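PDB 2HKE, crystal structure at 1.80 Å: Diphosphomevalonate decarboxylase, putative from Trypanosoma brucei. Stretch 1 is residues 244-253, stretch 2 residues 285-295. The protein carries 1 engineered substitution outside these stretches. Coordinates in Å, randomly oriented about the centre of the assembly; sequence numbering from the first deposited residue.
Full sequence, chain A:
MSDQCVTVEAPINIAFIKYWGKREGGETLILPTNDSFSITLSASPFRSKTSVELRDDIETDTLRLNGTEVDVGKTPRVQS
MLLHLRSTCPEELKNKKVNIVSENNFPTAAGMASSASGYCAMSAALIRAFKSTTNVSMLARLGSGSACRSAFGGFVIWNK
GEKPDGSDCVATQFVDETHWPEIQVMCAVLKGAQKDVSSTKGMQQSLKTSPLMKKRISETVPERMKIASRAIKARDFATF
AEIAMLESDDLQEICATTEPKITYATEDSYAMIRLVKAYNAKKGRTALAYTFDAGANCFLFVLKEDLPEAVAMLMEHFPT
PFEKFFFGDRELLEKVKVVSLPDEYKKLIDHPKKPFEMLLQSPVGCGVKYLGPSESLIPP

Stretch 1 (244-253) AMLESDDLQE
Stretch 2, residues 285-295: RTALAYTFDAG

A helix laid along an extended segment can pair with it through side chains, waters and a backbone amide, and this decarboxylase offers a compact example. Residues 244-253 lie within a longer helix, with phi/psi near -65/-41 and i to i+4 hydrogen bonds such as S248 N to A244 O (3.0 Å). After a turn at A287 (phi/psi -90/-20) the partner is extended through A289 (-123/145), Y290 (-108/155) and T291 (-150/142); A294 then turns to 66/38. The axes run in similar directions, 27° apart, and approach to 7.0 Å. The register places M245 CA 5.8 Å from Y290 CA, and S248 CA 5.1 Å from T291 CA. Together the stretches bury 554 Å².

M245 and Y290 contribute the largest shares, 103 and 96 Å². M245 (m, t, m) lays CG over one face of the Y290 ring, 3.6 Å from its centroid, while SD sits obliquely at 3.9 Å from the same point; CE reaches T286 CG2 at 3.7 Å. An unbranched, flexible side chain suits this path. Y290 leaves its backbone sideways with chi1 p and chi2 76°, carrying its hydroxyl back to the helix, where OH donates to D249 OD1 (2.8 Å; D249 chi1 m).

Close approach at the centre favours a small residue. S248, chi1 t, points toward the strand, and its OG accepts from F292 N at 3.1 Å, with an N-H...O angle of 159°. F292 (m, chi2 78°) brings its ring edge to the same hydroxyl, CD1 to OG 3.5 Å, and Q252 NE2 lies 3.5 Å from F292 CG. L251 (t, p) adds apolar cover, CD2 to F292 O 4.2 Å.

Waters complete the pairing: one joins A244 O to T291 OG1 (2.6 Å to each), another donates to S248 O (2.7 Å) and F292 O (2.8 Å), and a third links Q252 NE2 (3.1 Å) to G295 O (2.8 Å). Y290 N and O remain buried without partners.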

# COMPACT_ATOMS: atom_id res chain seq x y z
N ALA A 244 13.59 6.40 1.53
CA ALA A 244 12.71 5.25 1.81
C ALA A 244 13.25 4.37 2.98
O ALA A 244 12.50 3.88 3.84
CB ALA A 244 12.52 4.43 0.55
N MET A 245 14.57 4.16 3.01
CA MET A 245 15.17 3.33 4.06
C MET A 245 15.17 4.08 5.39
O MET A 245 15.00 3.47 6.43
CB MET A 245 16.58 2.91 3.66
CG MET A 245 16.53 1.86 2.54
SD MET A 245 18.05 1.14 2.01
CE MET A 245 18.75 2.47 1.05
N LEU A 246 15.37 5.39 5.37
CA LEU A 246 15.31 6.17 6.62
C LEU A 246 13.93 6.13 7.20
O LEU A 246 13.75 5.94 8.38
CB LEU A 246 15.66 7.63 6.36
CG LEU A 246 17.13 7.92 6.12
CD1 LEU A 246 17.30 9.36 5.57
CD2 LEU A 246 17.90 7.71 7.43
N GLU A 247 12.93 6.23 6.36
CA GLU A 247 11.54 6.21 6.80
C GLU A 247 11.16 4.86 7.36
O GLU A 247 10.51 4.74 8.41
CB GLU A 247 10.64 6.57 5.62
CG GLU A 247 10.47 8.06 5.41
CD GLU A 247 9.60 8.68 6.48
OE1 GLU A 247 8.38 8.34 6.54
OE2 GLU A 247 10.13 9.47 7.31
N SER A 248 11.58 3.80 6.68
CA SER A 248 11.33 2.45 7.15
C SER A 248 11.98 2.20 8.47
O SER A 248 11.37 1.66 9.39
CB SER A 248 11.88 1.47 6.12
OG SER A 248 11.62 0.13 6.51
N ASP A 249 13.25 2.60 8.59
CA ASP A 249 13.96 2.45 9.87
C ASP A 249 13.22 3.19 10.98
O ASP A 249 13.06 2.63 12.11
CB ASP A 249 15.39 3.00 9.77
CG ASP A 249 16.29 2.18 8.88
OD1 ASP A 249 15.99 1.03 8.51
OD2 ASP A 249 17.40 2.71 8.59
N ASP A 250 12.77 4.40 10.69
CA ASP A 250 12.11 5.24 11.70
C ASP A 250 10.79 4.64 12.19
O ASP A 250 10.51 4.66 13.41
CB ASP A 250 11.91 6.67 11.22
CG ASP A 250 13.19 7.53 11.23
OD1 ASP A 250 14.27 7.10 11.71
OD2 ASP A 250 13.09 8.72 10.76
N LEU A 251 9.99 4.08 11.29
CA LEU A 251 8.74 3.45 11.72
C LEU A 251 9.02 2.24 12.60
O LEU A 251 8.35 2.04 13.63
CB LEU A 251 7.94 3.03 10.50
CG LEU A 251 6.64 2.30 10.75
CD1 LEU A 251 5.73 3.12 11.70
CD2 LEU A 251 5.89 2.02 9.43
N GLN A 252 10.06 1.48 12.27
CA GLN A 252 10.40 0.34 13.13
C GLN A 252 10.87 0.86 14.52
O GLN A 252 10.53 0.25 15.55
CB GLN A 252 11.42 -0.61 12.49
CG GLN A 252 10.78 -1.45 11.37
CD GLN A 252 11.75 -2.22 10.55
OE1 GLN A 252 12.96 -1.88 10.49
NE2 GLN A 252 11.24 -3.24 9.85
N GLU A 253 11.61 1.95 14.55
CA GLU A 253 12.08 2.51 15.82
C GLU A 253 10.93 3.09 16.61
O GLU A 253 10.89 2.97 17.86
CB GLU A 253 13.19 3.52 15.61
CG GLU A 253 13.89 3.87 16.93
CD GLU A 253 14.96 4.97 16.82
OE1 GLU A 253 15.21 5.47 15.70
OE2 GLU A 253 15.51 5.36 17.89
N ARG A 285 27.27 1.84 -4.25
CA ARG A 285 26.23 2.80 -4.43
C ARG A 285 24.93 2.22 -3.92
O ARG A 285 24.80 1.01 -3.69
CB ARG A 285 26.08 3.21 -5.92
CG ARG A 285 25.60 2.09 -6.79
CD ARG A 285 25.52 2.54 -8.22
NE ARG A 285 25.28 1.41 -9.09
CZ ARG A 285 24.08 0.98 -9.51
NH1 ARG A 285 22.97 1.58 -9.18
NH2 ARG A 285 24.03 -0.09 -10.29
N THR A 286 23.97 3.10 -3.73
CA THR A 286 22.62 2.71 -3.31
C THR A 286 21.85 2.24 -4.55
O THR A 286 21.23 3.03 -5.26
CB THR A 286 21.95 3.82 -2.60
OG1 THR A 286 22.77 4.26 -1.48
CG2 THR A 286 20.55 3.33 -2.06
N ALA A 287 21.98 0.94 -4.82
CA ALA A 287 21.31 0.31 -5.95
C ALA A 287 19.92 -0.22 -5.61
O ALA A 287 19.09 -0.49 -6.50
CB ALA A 287 22.22 -0.80 -6.49
N LEU A 288 19.67 -0.43 -4.32
CA LEU A 288 18.51 -1.23 -3.88
C LEU A 288 18.02 -0.60 -2.59
O LEU A 288 18.83 -0.25 -1.75
CB LEU A 288 18.90 -2.71 -3.67
CG LEU A 288 17.82 -3.72 -3.29
CD1 LEU A 288 16.67 -3.78 -4.38
CD2 LEU A 288 18.42 -5.12 -3.05
N ALA A 289 16.70 -0.40 -2.46
CA ALA A 289 16.10 0.13 -1.25
C ALA A 289 15.08 -0.82 -0.72
O ALA A 289 14.40 -1.52 -1.49
CB ALA A 289 15.40 1.50 -1.52
N TYR A 290 14.98 -0.89 0.62
CA TYR A 290 13.93 -1.65 1.32
C TYR A 290 12.92 -0.66 1.94
O TYR A 290 13.26 0.48 2.26
CB TYR A 290 14.51 -2.56 2.41
CG TYR A 290 15.27 -1.84 3.48
CD1 TYR A 290 14.60 -1.12 4.49
CD2 TYR A 290 16.68 -1.81 3.45
CE1 TYR A 290 15.35 -0.39 5.45
CE2 TYR A 290 17.41 -1.12 4.41
CZ TYR A 290 16.74 -0.43 5.41
OH TYR A 290 17.51 0.27 6.33
N THR A 291 11.70 -1.15 2.14
CA THR A 291 10.79 -0.54 3.07
C THR A 291 9.87 -1.61 3.63
O THR A 291 9.50 -2.53 2.93
CB THR A 291 10.02 0.65 2.48
OG1 THR A 291 9.39 1.35 3.54
CG2 THR A 291 8.95 0.22 1.48
N PHE A 292 9.57 -1.49 4.92
CA PHE A 292 8.59 -2.28 5.61
C PHE A 292 7.44 -1.39 6.03
O PHE A 292 7.67 -0.24 6.41
CB PHE A 292 9.21 -2.94 6.88
CG PHE A 292 10.34 -3.89 6.56
CD1 PHE A 292 11.58 -3.40 6.26
CD2 PHE A 292 10.13 -5.28 6.50
CE1 PHE A 292 12.63 -4.22 5.94
CE2 PHE A 292 11.16 -6.10 6.16
CZ PHE A 292 12.41 -5.59 5.87
N ASP A 293 6.22 -1.92 5.98
CA ASP A 293 5.01 -1.15 6.34
C ASP A 293 4.14 -1.88 7.40
O ASP A 293 3.06 -2.37 7.13
CB ASP A 293 4.20 -0.89 5.06
CG ASP A 293 3.50 0.50 5.03
OD1 ASP A 293 4.12 1.54 5.35
OD2 ASP A 293 2.28 0.53 4.72
N ALA A 294 4.57 -1.93 8.64
CA ALA A 294 3.67 -2.53 9.68
C ALA A 294 3.44 -4.02 9.46
O ALA A 294 2.35 -4.57 9.66
CB ALA A 294 2.30 -1.77 9.84
N GLY A 295 4.50 -4.67 9.03
CA GLY A 295 4.46 -6.09 8.74
C GLY A 295 5.88 -6.54 8.52
O GLY A 295 6.80 -5.73 8.59
O HOH W 1 9.93 3.86 3.46
O HOH W 2 9.13 0.23 8.72
O HOH W 3 8.30 -4.09 10.23